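Long-range contacts in uncharacterized protein Atu1656 (Agrobacterium tumefaciens, PDB 2OJH), which is of unknown function but belongs to the TolB family and folds as a six-bladed beta-propeller: residues A[92-97]-A[134-139]; A[141-146]-A[156-161]; A[231-236]-A[250-255]. One frame throughout, in Å; residues are numbered along the deposited sequence. Where two conformers were deposited one is given.

Contact 1 (A[92-97]-A[134-139]); sequences ISPDGA and HGWSPD
The turn at Ser93 and the strand end at Trp136 approach to 6.2 Å between their CA atoms with no hydrogen bond across; here two successive blades of the beta-propeller meet by packing. Both segments hold Ser-Pro-Asp followed by a glycine (Gly96; Gly140, just past 134-139), the turn after the first strand of a blade, a recurrent element of WD40-like (PD40) propeller repeats. One face of the Trp136 indole takes the other turn: Ser93 CB stands over the six-membered ring, 3.5 Å from the centroid and 9° off the normal, and Pro94 CD over the five-membered ring, 4.0 Å from its centroid, both CH-pi contacts. Ser93 N rests there too, near CE3. Pro94 CG lies 3.5 Å from Ser137 O. Trp136 NE1 is bonded to Gly140 O, tying the indole to its own turn. The Ser93 hydroxyl takes no part in these CH-pi contacts: with OG between the backbone N and carbonyl carbon (chi1 64°), it turns to its own loop. There Asp95 OD1 takes two donors, Ser93 OG at 2.8 Å nearly in line with the C-O bond and Ala97 N at 3.1 Å from above the carboxylate plane, the latter closing an Asx turn.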
ATOM      1  N   ILE A  92      -1.830  -9.096  -1.268  1.00 34.71           N
ATOM      2  CA  ILE A  92      -2.367 -10.403  -1.697  1.00 34.45           C
ATOM      3  C   ILE A  92      -1.690 -10.746  -3.027  1.00 35.24           C
ATOM      4  O   ILE A  92      -1.466  -9.843  -3.883  1.00 37.32           O
ATOM      5  CB  ILE A  92      -3.904 -10.341  -1.864  1.00 34.99           C
ATOM      6  CG1 ILE A  92      -4.613  -9.791  -0.604  1.00 34.08           C
ATOM      7  CG2 ILE A  92      -4.477 -11.705  -2.203  1.00 33.66           C
ATOM      8  CD1 ILE A  92      -6.140  -9.612  -0.821  1.00 32.33           C
ATOM      9  N   SER A  93      -1.281 -11.994  -3.185  1.00 34.33           N
ATOM     10  CA  SER A  93      -0.561 -12.423  -4.375  1.00 34.88           C
ATOM     11  C   SER A  93      -1.526 -12.434  -5.552  1.00 35.73           C
ATOM     12  O   SER A  93      -2.731 -12.605  -5.359  1.00 35.93           O
ATOM     13  CB  SER A  93       0.006 -13.835  -4.175  1.00 33.47           C
ATOM     14  OG  SER A  93      -1.071 -14.724  -4.013  1.00 37.19           O
ATOM     15  N   PRO A  94      -1.008 -12.275  -6.786  1.00 36.88           N
ATOM     16  CA  PRO A  94      -1.898 -12.153  -7.944  1.00 37.39           C
ATOM     17  C   PRO A  94      -2.808 -13.368  -8.098  1.00 37.93           C
ATOM     18  O   PRO A  94      -3.968 -13.238  -8.527  1.00 38.68           O
ATOM     19  CB  PRO A  94      -0.918 -12.051  -9.123  1.00 38.20           C
ATOM     20  CG  PRO A  94       0.334 -11.442  -8.526  1.00 39.41           C
ATOM     21  CD  PRO A  94       0.411 -12.170  -7.176  1.00 37.93           C
ATOM     22  N   ASP A  95      -2.315 -14.534  -7.724  1.00 37.51           N
ATOM     23  CA  ASP A  95      -3.149 -15.732  -7.855  1.00 37.99           C
ATOM     24  C   ASP A  95      -4.098 -15.894  -6.666  1.00 37.99           C
ATOM     25  O   ASP A  95      -4.908 -16.820  -6.624  1.00 38.19           O
ATOM     26  CB  ASP A  95      -2.294 -16.982  -8.111  1.00 38.64           C
ATOM     27  CG  ASP A  95      -1.559 -17.483  -6.868  1.00 40.53           C
ATOM     28  OD1 ASP A  95      -1.461 -16.757  -5.877  1.00 37.93           O
ATOM     29  OD2 ASP A  95      -1.076 -18.643  -6.891  1.00 42.07           O
ATOM     30  N   GLY A  96      -3.994 -14.983  -5.703  1.00 38.26           N
ATOM     31  CA  GLY A  96      -4.884 -14.984  -4.549  1.00 38.00           C
ATOM     32  C   GLY A  96      -4.610 -15.993  -3.444  1.00 37.69           C
ATOM     33  O   GLY A  96      -5.330 -15.979  -2.428  1.00 37.16           O
ATOM     34  N   ALA A  97      -3.587 -16.853  -3.614  1.00 36.59           N
ATOM     35  CA  ALA A  97      -3.298 -17.909  -2.639  1.00 35.79           C
ATOM     36  C   ALA A  97      -2.440 -17.507  -1.435  1.00 36.08           C
ATOM     37  O   ALA A  97      -2.354 -18.276  -0.474  1.00 35.72           O
ATOM     38  CB  ALA A  97      -2.683 -19.155  -3.340  1.00 36.49           C
ATOM     39  N   HIS A 134       5.226  -3.774   0.410  1.00 36.65           N
ATOM     40  CA  HIS A 134       4.525  -2.728  -0.350  1.00 38.13           C
ATOM     41  C   HIS A 134       3.974  -3.083  -1.747  1.00 38.75           C
ATOM     42  O   HIS A 134       3.056  -2.400  -2.207  1.00 37.46           O
ATOM     43  CB  HIS A 134       5.329  -1.450  -0.398  1.00 37.55           C
ATOM     44  CG  HIS A 134       5.075  -0.538   0.768  1.00 39.05           C
ATOM     45  ND1 HIS A 134       3.924   0.220   0.893  1.00 38.66           N
ATOM     46  CD2 HIS A 134       5.836  -0.258   1.857  1.00 38.40           C
ATOM     47  CE1 HIS A 134       3.984   0.913   2.020  1.00 40.61           C
ATOM     48  NE2 HIS A 134       5.125   0.632   2.628  1.00 38.69           N
ATOM     49  N   GLY A 135       4.440  -4.159  -2.385  1.00 37.99           N
ATOM     50  CA  GLY A 135       3.857  -4.564  -3.695  1.00 38.09           C
ATOM     51  C   GLY A 135       4.294  -5.950  -4.151  1.00 38.20           C
ATOM     52  O   GLY A 135       5.443  -6.350  -3.892  1.00 37.91           O
ATOM     53  N   TRP A 136       3.398  -6.684  -4.819  0.50 37.74           N
ATOM     54  CA  TRP A 136       3.720  -7.991  -5.392  0.50 37.52           C
ATOM     55  C   TRP A 136       3.949  -7.850  -6.896  0.50 38.23           C
ATOM     56  O   TRP A 136       3.165  -7.196  -7.577  0.50 37.85           O
ATOM     57  CB  TRP A 136       2.579  -8.990  -5.160  0.50 36.79           C
ATOM     58  CG  TRP A 136       3.020 -10.398  -4.846  0.50 35.78           C
ATOM     59  CD1 TRP A 136       3.778 -11.221  -5.620  0.50 34.85           C
ATOM     60  CD2 TRP A 136       2.699 -11.139  -3.663  0.50 34.21           C
ATOM     61  NE1 TRP A 136       3.964 -12.435  -4.986  0.50 33.71           N
ATOM     62  CE2 TRP A 136       3.312 -12.402  -3.779  0.50 34.62           C
ATOM     63  CE3 TRP A 136       1.958 -10.850  -2.508  0.50 34.74           C
ATOM     64  CZ2 TRP A 136       3.195 -13.379  -2.787  0.50 35.14           C
ATOM     65  CZ3 TRP A 136       1.841 -11.822  -1.521  0.50 34.79           C
ATOM     66  CH2 TRP A 136       2.459 -13.068  -1.665  0.50 35.31           C
ATOM     67  N   SER A 137       4.998  -8.492  -7.419  1.00 38.87           N
ATOM     68  CA  SER A 137       5.293  -8.432  -8.853  1.00 39.70           C
ATOM     69  C   SER A 137       4.126  -9.048  -9.635  1.00 39.98           C
ATOM     70  O   SER A 137       3.509 -10.028  -9.174  1.00 41.52           O
ATOM     71  CB  SER A 137       6.628  -9.111  -9.186  1.00 39.11           C
ATOM     72  OG  SER A 137       6.522 -10.508  -9.120  1.00 39.68           O
ATOM     73  N   PRO A 138       3.785  -8.467 -10.808  1.00 40.45           N
ATOM     74  CA  PRO A 138       2.712  -9.024 -11.629  1.00 40.62           C
ATOM     75  C   PRO A 138       2.824 -10.537 -11.860  1.00 41.06           C
ATOM     76  O   PRO A 138       1.804 -11.228 -11.858  1.00 40.98           O
ATOM     77  CB  PRO A 138       2.857  -8.251 -12.943  1.00 40.67           C
ATOM     78  CG  PRO A 138       3.348  -6.909 -12.476  1.00 41.03           C
ATOM     79  CD  PRO A 138       4.349  -7.255 -11.420  1.00 40.38           C
ATOM     80  N   ASP A 139       4.038 -11.057 -12.045  1.00 41.22           N
ATOM     81  CA  ASP A 139       4.195 -12.501 -12.257  1.00 41.31           C
ATOM     82  C   ASP A 139       4.167 -13.327 -10.958  1.00 40.98           C
ATOM     83  O   ASP A 139       4.369 -14.540 -10.993  1.00 40.83           O
ATOM     84  CB  ASP A 139       5.446 -12.820 -13.106  1.00 41.39           C
ATOM     85  CG  ASP A 139       6.780 -12.477 -12.408  1.00 43.63           C
ATOM     86  OD1 ASP A 139       6.807 -12.053 -11.231  1.00 44.92           O
ATOM     87  OD2 ASP A 139       7.839 -12.634 -13.057  1.00 44.36           O
TER

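Contact 2 (A[141-146]-A[156-161]); sequences KSFTYC and YSMDID
Tyr145 and Phe143 each offer one ring face to the strand opposite. Over the Tyr145 face sits Tyr156 CB, 3.6 Å from the centroid and closest to CZ; the two tyrosine rings are near parallel, at 23°, but slid so far apart that they barely overlap. Over the Phe143 face lies Met158 CB, 4.2 Å from the centroid, whereas Ile160 CG1 meets the edge of that ring at CD2, 3.6 Å away. Both rings lean across to the partner strand because CG stands between the backbone N and carbonyl carbon (chi1 61° in Phe143, 56° in Tyr145). Met158, a selenomethionine, runs beside Phe143 in the same direction, its selenium oblique to the ring in a Met-aromatic contact, and bends at chi3 so that CE touches Tyr145 OH. That hydroxyl is bonded to Glu165 on the next strand.

Beneath the rings the strands are antiparallel. Phe143 with Met158 and Tyr145 with Tyr156 are hydrogen-bonded pairs two residues apart on each strand, and their four side chains share one face; Ser142, Thr144, Ser157 and Asp159 occupy the other. Tyr156 O is gripped twice, by Tyr145 N and by Thr144 OG1 (2.9 Å), which arrive from opposite faces of its carbonyl plane. Beyond the last pair, Lys141 O accepts from Ile160 N at 3.0 Å and from a water, 2.6 Å away, that in turn accepts from Asp161 N.

On the aromatic face Ile112 of strand 111-116 touches both Phe143 and Tyr145, and Ile160 packs on Leu114, so this side meets the preceding sheet; Thr144 on the other face touches Pro178 and Tyr180 of the following one. Such a hairpin of the second and third strands, packed on both faces by neighbouring sheets, is characteristic of a beta-propeller blade.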
ATOM      1  N   LYS A 141       6.291 -13.715  -8.626  1.00 40.08           N
ATOM      2  CA  LYS A 141       7.542 -14.342  -8.197  1.00 39.83           C
ATOM      3  C   LYS A 141       8.374 -13.464  -7.250  1.00 38.78           C
ATOM      4  O   LYS A 141       9.269 -13.950  -6.555  1.00 38.09           O
ATOM      5  CB  LYS A 141       8.379 -14.736  -9.418  1.00 40.38           C
ATOM      6  CG  LYS A 141       7.696 -15.705 -10.376  1.00 42.58           C
ATOM      7  CD  LYS A 141       8.718 -16.201 -11.398  1.00 49.24           C
ATOM      8  CE  LYS A 141       8.135 -17.230 -12.365  1.00 52.62           C
ATOM      9  NZ  LYS A 141       7.163 -16.619 -13.334  1.00 56.30           N
ATOM     10  N   SER A 142       8.072 -12.170  -7.208  1.00 38.52           N
ATOM     11  CA  SER A 142       8.896 -11.243  -6.439  1.00 38.36           C
ATOM     12  C   SER A 142       7.999 -10.252  -5.703  1.00 37.94           C
ATOM     13  O   SER A 142       6.827 -10.122  -6.031  1.00 38.36           O
ATOM     14  CB  SER A 142       9.820 -10.460  -7.374  1.00 38.05           C
ATOM     15  OG  SER A 142      10.761 -11.310  -7.991  1.00 41.47           O
ATOM     16  N   PHE A 143       8.537  -9.594  -4.681  1.00 37.89           N
ATOM     17  CA  PHE A 143       7.817  -8.474  -4.074  1.00 37.70           C
ATOM     18  C   PHE A 143       8.758  -7.329  -3.771  1.00 37.73           C
ATOM     19  O   PHE A 143       9.985  -7.485  -3.748  1.00 38.73           O
ATOM     20  CB  PHE A 143       7.026  -8.896  -2.831  1.00 37.89           C
ATOM     21  CG  PHE A 143       7.887  -9.455  -1.700  1.00 38.98           C
ATOM     22  CD1 PHE A 143       8.536  -8.609  -0.812  1.00 40.60           C
ATOM     23  CD2 PHE A 143       8.027 -10.840  -1.533  1.00 40.51           C
ATOM     24  CE1 PHE A 143       9.327  -9.112   0.229  1.00 39.40           C
ATOM     25  CE2 PHE A 143       8.820 -11.350  -0.492  1.00 39.28           C
ATOM     26  CZ  PHE A 143       9.465 -10.479   0.386  1.00 37.46           C
ATOM     27  N   THR A 144       8.192  -6.151  -3.569  1.00 38.11           N
ATOM     28  CA  THR A 144       9.004  -4.982  -3.326  1.00 37.55           C
ATOM     29  C   THR A 144       8.641  -4.395  -1.961  1.00 38.13           C
ATOM     30  O   THR A 144       7.512  -4.601  -1.465  1.00 37.53           O
ATOM     31  CB  THR A 144       8.835  -3.969  -4.477  1.00 38.57           C
ATOM     32  OG1 THR A 144       9.744  -2.876  -4.308  1.00 38.36           O
ATOM     33  CG2 THR A 144       7.393  -3.439  -4.538  1.00 37.28           C
ATOM     34  N   TYR A 145       9.565  -3.636  -1.362  1.00 38.08           N
ATOM     35  CA  TYR A 145       9.367  -3.157   0.009  1.00 37.87           C
ATOM     36  C   TYR A 145      10.265  -2.009   0.379  1.00 37.59           C
ATOM     37  O   TYR A 145      11.254  -1.702  -0.326  1.00 38.08           O
ATOM     38  CB  TYR A 145       9.557  -4.301   1.022  1.00 37.51           C
ATOM     39  CG  TYR A 145      10.884  -5.060   0.991  1.00 38.75           C
ATOM     40  CD1 TYR A 145      11.142  -6.030   0.010  1.00 36.69           C
ATOM     41  CD2 TYR A 145      11.842  -4.869   1.987  1.00 37.96           C
ATOM     42  CE1 TYR A 145      12.343  -6.725  -0.012  1.00 38.78           C
ATOM     43  CE2 TYR A 145      13.033  -5.574   1.985  1.00 37.58           C
ATOM     44  CZ  TYR A 145      13.282  -6.511   0.975  1.00 38.58           C
ATOM     45  OH  TYR A 145      14.457  -7.248   0.970  1.00 38.88           O
ATOM     46  N   CYS A 146       9.935  -1.353   1.488  1.00 38.28           N
ATOM     47  CA  CYS A 146      10.800  -0.287   2.009  1.00 36.92           C
ATOM     48  C   CYS A 146      11.635  -0.993   3.068  1.00 37.91           C
ATOM     49  O   CYS A 146      11.080  -1.737   3.904  1.00 36.73           O
ATOM     50  CB  CYS A 146       9.991   0.836   2.652  1.00 37.47           C
ATOM     51  SG  CYS A 146      11.058   2.116   3.418  1.00 39.45           S
ATOM     52  N   TYR A 156      13.639  -1.996  -2.020  1.00 36.40           N
ATOM     53  CA  TYR A 156      14.263  -3.301  -2.213  1.00 36.72           C
ATOM     54  C   TYR A 156      13.266  -4.173  -2.942  1.00 36.93           C
ATOM     55  O   TYR A 156      12.054  -3.901  -2.925  1.00 35.70           O
ATOM     56  CB  TYR A 156      14.577  -3.982  -0.860  1.00 36.92           C
ATOM     57  CG  TYR A 156      15.701  -3.338  -0.116  1.00 36.27           C
ATOM     58  CD1 TYR A 156      17.008  -3.787  -0.274  1.00 36.40           C
ATOM     59  CD2 TYR A 156      15.472  -2.231   0.713  1.00 36.80           C
ATOM     60  CE1 TYR A 156      18.071  -3.139   0.375  1.00 38.87           C
ATOM     61  CE2 TYR A 156      16.526  -1.586   1.356  1.00 36.84           C
ATOM     62  CZ  TYR A 156      17.817  -2.049   1.180  1.00 36.11           C
ATOM     63  OH  TYR A 156      18.853  -1.439   1.829  1.00 37.81           O
ATOM     64  N   SER A 157      13.759  -5.253  -3.554  1.00 37.58           N
ATOM     65  CA  SER A 157      12.875  -6.292  -4.009  1.00 37.74           C
ATOM     66  C   SER A 157      13.458  -7.639  -3.593  1.00 38.12           C
ATOM     67  O   SER A 157      14.657  -7.749  -3.317  1.00 38.66           O
ATOM     68  CB  SER A 157      12.676  -6.217  -5.525  1.00 37.96           C
ATOM     69  OG  SER A 157      13.896  -6.452  -6.194  1.00 38.35           O
HETATM   70  N   MSE A 158      12.613  -8.648  -3.495  1.00 38.98           N
HETATM   71  CA  MSE A 158      13.097  -9.972  -3.147  1.00 40.92           C
HETATM   72  C   MSE A 158      12.462 -10.968  -4.071  1.00 40.70           C
HETATM   73  O   MSE A 158      11.291 -10.846  -4.407  1.00 39.96           O
HETATM   74  CB  MSE A 158      12.789 -10.312  -1.683  1.00 40.11           C
HETATM   75  CG  MSE A 158      13.010 -11.791  -1.315  1.00 43.02           C
HETATM   76 SE   MSE A 158      13.060 -12.033   0.608  0.80 46.63          SE
HETATM   77  CE  MSE A 158      14.527 -10.860   1.072  1.00 44.39           C
ATOM     78  N   ASP A 159      13.260 -11.944  -4.486  1.00 41.63           N
ATOM     79  CA  ASP A 159      12.779 -13.115  -5.181  1.00 42.90           C
ATOM     80  C   ASP A 159      12.317 -14.118  -4.118  1.00 43.22           C
ATOM     81  O   ASP A 159      13.094 -14.548  -3.267  1.00 43.35           O
ATOM     82  CB  ASP A 159      13.916 -13.667  -6.060  1.00 43.15           C
ATOM     83  CG  ASP A 159      13.535 -14.947  -6.778  1.00 45.74           C
ATOM     84  OD1 ASP A 159      13.588 -16.023  -6.140  1.00 47.70           O
ATOM     85  OD2 ASP A 159      13.185 -14.871  -7.979  1.00 48.32           O
ATOM     86  N   ILE A 160      11.045 -14.474  -4.167  1.00 43.71           N
ATOM     87  CA  ILE A 160      10.436 -15.332  -3.149  1.00 44.11           C
ATOM     88  C   ILE A 160      11.066 -16.731  -3.025  1.00 44.34           C
ATOM     89  O   ILE A 160      11.290 -17.210  -1.902  1.00 44.57           O
ATOM     90  CB  ILE A 160       8.915 -15.432  -3.365  1.00 44.05           C
ATOM     91  CG1 ILE A 160       8.266 -14.068  -3.142  1.00 44.25           C
ATOM     92  CG2 ILE A 160       8.284 -16.431  -2.426  1.00 45.54           C
ATOM     93  CD1 ILE A 160       6.854 -14.051  -3.625  1.00 45.91           C
ATOM     94  N   ASP A 161      11.366 -17.351  -4.161  0.50 44.10           N
ATOM     95  CA  ASP A 161      11.952 -18.687  -4.181  0.50 44.11           C
ATOM     96  C   ASP A 161      13.406 -18.750  -3.695  0.50 44.09           C
ATOM     97  O   ASP A 161      13.804 -19.743  -3.086  0.50 44.28           O
ATOM     98  CB  ASP A 161      11.803 -19.312  -5.571  0.50 43.83           C
ATOM     99  CG  ASP A 161      10.395 -19.836  -5.835  0.50 44.15           C
ATOM    100  OD1 ASP A 161       9.581 -19.932  -4.887  0.50 44.55           O
ATOM    101  OD2 ASP A 161      10.098 -20.164  -7.003  0.50 44.36           O
TER
HETATM  102  O   HOH W   1      10.165 -16.403  -6.887  1.00 51.00           O

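Contact 3 (A[231-236]-A[250-255]); sequences VVFVSY and RVQLMD
The central hairpin of a four-stranded propeller blade pairs Val231 to Ser235 with Met254 to Arg250 in antiparallel register. Six backbone hydrogen bonds support this, from Val231 N to Met254 O (2.8 Å) at one end to Arg250 N to Ser235 O (3.2 Å) at the other. Phe233 leads the packing on the face it shares with Val231, Ser235, Gln252 and Met254. With chi1 at 65°, Phe233 CG sits over its own backbone, and the ring tilts toward the partner strand, bringing Gln252 CB over its face, 3.6 Å from the centroid. The selenium of Met254, a selenomethionine, approaches the same ring obliquely, 3.6 Å from Phe233 CE1, a Met-aromatic contact, while its CE lies 3.5 Å from Val231 CG1. Gln252 CG meets Ser235 OG at 3.4 Å. A water donates to Ser235 OG and takes only a weak bond from Gln252 NE2. Their main polar partners flank the hairpin: Asp219 OD1 for Ser235 OG, and Thr263 OG1 for Gln252 OE1. On the other face Val232 CG2 touches Val251 CG1 at 3.8 Å. Strand 217-224 bonds to one side and 262-267 to the other, completing the four-stranded antiparallel meander of a propeller blade.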
ATOM      1  N   VAL A 231      -2.401   6.109 -11.958  1.00 36.23           N
ATOM      2  CA  VAL A 231      -1.829   5.941 -10.627  1.00 35.11           C
ATOM      3  C   VAL A 231      -2.658   6.785  -9.652  1.00 35.40           C
ATOM      4  O   VAL A 231      -2.854   7.999  -9.885  1.00 34.45           O
ATOM      5  CB  VAL A 231      -0.345   6.467 -10.608  1.00 34.91           C
ATOM      6  CG1 VAL A 231       0.227   6.490  -9.181  1.00 34.23           C
ATOM      7  CG2 VAL A 231       0.544   5.622 -11.566  1.00 31.44           C
ATOM      8  N   VAL A 232      -3.082   6.162  -8.549  1.00 34.87           N
ATOM      9  CA  VAL A 232      -3.767   6.876  -7.454  1.00 34.99           C
ATOM     10  C   VAL A 232      -2.745   7.092  -6.316  1.00 35.01           C
ATOM     11  O   VAL A 232      -1.830   6.282  -6.122  1.00 35.15           O
ATOM     12  CB  VAL A 232      -5.044   6.075  -6.963  1.00 35.27           C
ATOM     13  CG1 VAL A 232      -4.651   4.792  -6.277  1.00 34.78           C
ATOM     14  CG2 VAL A 232      -5.928   6.912  -6.040  1.00 35.69           C
ATOM     15  N   PHE A 233      -2.888   8.177  -5.566  1.00 34.26           N
ATOM     16  CA  PHE A 233      -1.933   8.491  -4.515  1.00 34.40           C
ATOM     17  C   PHE A 233      -2.559   9.563  -3.633  1.00 34.31           C
ATOM     18  O   PHE A 233      -3.638  10.063  -3.950  1.00 33.18           O
ATOM     19  CB  PHE A 233      -0.550   8.906  -5.081  1.00 34.53           C
ATOM     20  CG  PHE A 233      -0.554  10.204  -5.876  1.00 35.14           C
ATOM     21  CD1 PHE A 233      -0.926  10.202  -7.205  1.00 35.43           C
ATOM     22  CD2 PHE A 233      -0.109  11.391  -5.308  1.00 34.83           C
ATOM     23  CE1 PHE A 233      -0.904  11.388  -7.953  1.00 34.70           C
ATOM     24  CE2 PHE A 233      -0.114  12.597  -6.050  1.00 33.24           C
ATOM     25  CZ  PHE A 233      -0.511  12.578  -7.353  1.00 32.66           C
ATOM     26  N   VAL A 234      -1.935   9.840  -2.490  1.00 34.14           N
ATOM     27  CA  VAL A 234      -2.418  10.875  -1.571  1.00 34.50           C
ATOM     28  C   VAL A 234      -1.440  12.051  -1.566  1.00 35.00           C
ATOM     29  O   VAL A 234      -0.237  11.831  -1.537  1.00 35.38           O
ATOM     30  CB  VAL A 234      -2.500  10.337  -0.154  1.00 35.58           C
ATOM     31  CG1 VAL A 234      -2.810  11.446   0.857  1.00 31.64           C
ATOM     32  CG2 VAL A 234      -3.553   9.215  -0.051  1.00 34.28           C
ATOM     33  N   SER A 235      -1.953  13.281  -1.538  1.00 35.11           N
ATOM     34  CA  SER A 235      -1.138  14.504  -1.391  1.00 36.02           C
ATOM     35  C   SER A 235      -1.423  15.179  -0.048  1.00 35.44           C
ATOM     36  O   SER A 235      -2.563  15.572   0.219  1.00 35.05           O
ATOM     37  CB  SER A 235      -1.444  15.514  -2.505  1.00 36.77           C
ATOM     38  OG  SER A 235      -0.794  15.144  -3.718  1.00 39.81           O
ATOM     39  N   TYR A 236      -0.400  15.293   0.803  1.00 35.11           N
ATOM     40  CA  TYR A 236      -0.515  16.045   2.046  1.00 35.78           C
ATOM     41  C   TYR A 236      -0.124  17.481   1.754  1.00 36.78           C
ATOM     42  O   TYR A 236       0.548  17.722   0.760  1.00 36.89           O
ATOM     43  CB  TYR A 236       0.502  15.546   3.032  1.00 35.64           C
ATOM     44  CG  TYR A 236       0.220  14.224   3.703  1.00 33.93           C
ATOM     45  CD1 TYR A 236      -0.452  14.170   4.931  1.00 34.22           C
ATOM     46  CD2 TYR A 236       0.663  13.057   3.148  1.00 35.20           C
ATOM     47  CE1 TYR A 236      -0.667  12.936   5.586  1.00 31.86           C
ATOM     48  CE2 TYR A 236       0.442  11.826   3.788  1.00 34.09           C
ATOM     49  CZ  TYR A 236      -0.223  11.792   5.018  1.00 35.69           C
ATOM     50  OH  TYR A 236      -0.427  10.564   5.688  1.00 36.02           O
ATOM     51  N   ARG A 250      -5.677  15.085   0.045  1.00 37.29           N
ATOM     52  CA  ARG A 250      -6.298  14.991  -1.273  0.50 37.06           C
ATOM     53  C   ARG A 250      -5.974  13.615  -1.830  1.00 36.72           C
ATOM     54  O   ARG A 250      -4.828  13.198  -1.766  1.00 37.21           O
ATOM     55  CB  ARG A 250      -5.721  16.048  -2.217  0.50 36.79           C
ATOM     56  CG  ARG A 250      -5.969  17.499  -1.813  0.50 37.39           C
ATOM     57  CD  ARG A 250      -5.121  18.466  -2.653  0.50 37.59           C
ATOM     58  NE  ARG A 250      -5.637  19.838  -2.644  0.50 38.91           N
ATOM     59  CZ  ARG A 250      -5.359  20.759  -1.720  0.50 39.31           C
ATOM     60  NH1 ARG A 250      -4.569  20.473  -0.689  0.50 38.54           N
ATOM     61  NH2 ARG A 250      -5.881  21.977  -1.825  0.50 38.42           N
ATOM     62  N   VAL A 251      -6.974  12.908  -2.352  1.00 36.47           N
ATOM     63  CA  VAL A 251      -6.742  11.664  -3.072  1.00 36.52           C
ATOM     64  C   VAL A 251      -6.628  12.092  -4.542  1.00 36.59           C
ATOM     65  O   VAL A 251      -7.551  12.704  -5.099  1.00 35.84           O
ATOM     66  CB  VAL A 251      -7.855  10.625  -2.818  1.00 36.90           C
ATOM     67  CG1 VAL A 251      -7.682   9.375  -3.696  1.00 37.88           C
ATOM     68  CG2 VAL A 251      -7.880  10.223  -1.326  1.00 36.67           C
ATOM     69  N   GLN A 252      -5.469  11.800  -5.132  1.00 35.67           N
ATOM     70  CA  GLN A 252      -5.127  12.259  -6.449  1.00 35.97           C
ATOM     71  C   GLN A 252      -5.062  11.114  -7.423  1.00 35.21           C
ATOM     72  O   GLN A 252      -4.850   9.964  -7.034  1.00 35.11           O
ATOM     73  CB  GLN A 252      -3.742  12.910  -6.443  1.00 36.28           C
ATOM     74  CG  GLN A 252      -3.535  13.982  -5.419  1.00 38.25           C
ATOM     75  CD  GLN A 252      -4.150  15.269  -5.843  1.00 41.10           C
ATOM     76  OE1 GLN A 252      -5.279  15.551  -5.488  1.00 45.44           O
ATOM     77  NE2 GLN A 252      -3.434  16.051  -6.642  1.00 42.31           N
ATOM     78  N   LEU A 253      -5.196  11.457  -8.703  1.00 35.24           N
ATOM     79  CA  LEU A 253      -5.045  10.495  -9.782  1.00 35.86           C
ATOM     80  C   LEU A 253      -4.255  11.169 -10.896  1.00 35.79           C
ATOM     81  O   LEU A 253      -4.397  12.391 -11.126  1.00 35.27           O
ATOM     82  CB  LEU A 253      -6.420  10.053 -10.310  1.00 36.32           C
ATOM     83  CG  LEU A 253      -6.521   8.788 -11.180  1.00 35.41           C
ATOM     84  CD1 LEU A 253      -6.353   7.571 -10.347  1.00 32.58           C
ATOM     85  CD2 LEU A 253      -7.880   8.693 -11.935  1.00 36.10           C
HETATM   86  N   MSE A 254      -3.422  10.376 -11.568  1.00 36.12           N
HETATM   87  CA  MSE A 254      -2.673  10.838 -12.742  1.00 38.42           C
HETATM   88  C   MSE A 254      -2.387   9.696 -13.721  1.00 37.40           C
HETATM   89  O   MSE A 254      -2.525   8.519 -13.375  1.00 37.10           O
HETATM   90  CB  MSE A 254      -1.346  11.427 -12.284  1.00 37.78           C
HETATM   91  CG  MSE A 254      -0.443  10.368 -11.672  1.00 38.33           C
HETATM   92 SE   MSE A 254       1.155  11.149 -10.875  1.00 45.79          SE
HETATM   93  CE  MSE A 254       1.791   9.568  -9.935  1.00 35.33           C
ATOM     94  N   ASP A 255      -1.956  10.062 -14.929  1.00 37.92           N
ATOM     95  CA  ASP A 255      -1.492   9.098 -15.945  1.00 38.20           C
ATOM     96  C   ASP A 255      -0.193   8.421 -15.467  1.00 38.53           C
ATOM     97  O   ASP A 255       0.509   8.966 -14.597  1.00 37.51           O
ATOM     98  CB  ASP A 255      -1.247   9.817 -17.288  1.00 38.78           C
ATOM     99  CG  ASP A 255      -2.524  10.422 -17.896  1.00 39.55           C
ATOM    100  OD1 ASP A 255      -3.636   9.973 -17.550  1.00 40.92           O
ATOM    101  OD2 ASP A 255      -2.423  11.351 -18.738  1.00 42.07           O
TER
HETATM  102  O   HOH W   2      -0.448  16.340  -6.157  1.00 48.15           O

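How the contacts relate
From the N terminus, contact 1 comes first: 92-97 meets 134-139 across 36 intervening residues, joining the first inter-strand turn of one four-stranded sheet to the equivalent turn of the next. Contact 2 then closes a short hairpin over nine residues, and contact 3 another over thirteen, so the three follow in series without nesting or crossing. Contacts 1 and 2 share a sheet and touch: Gly135 O and Thr144 N, and Ser137 N and Ser142 O, are each 2.8 Å apart, probable hydrogen bonds. Contact 3 belongs to a separate blade across the chain's centre from contact 2, about 25 Å away between contact centres.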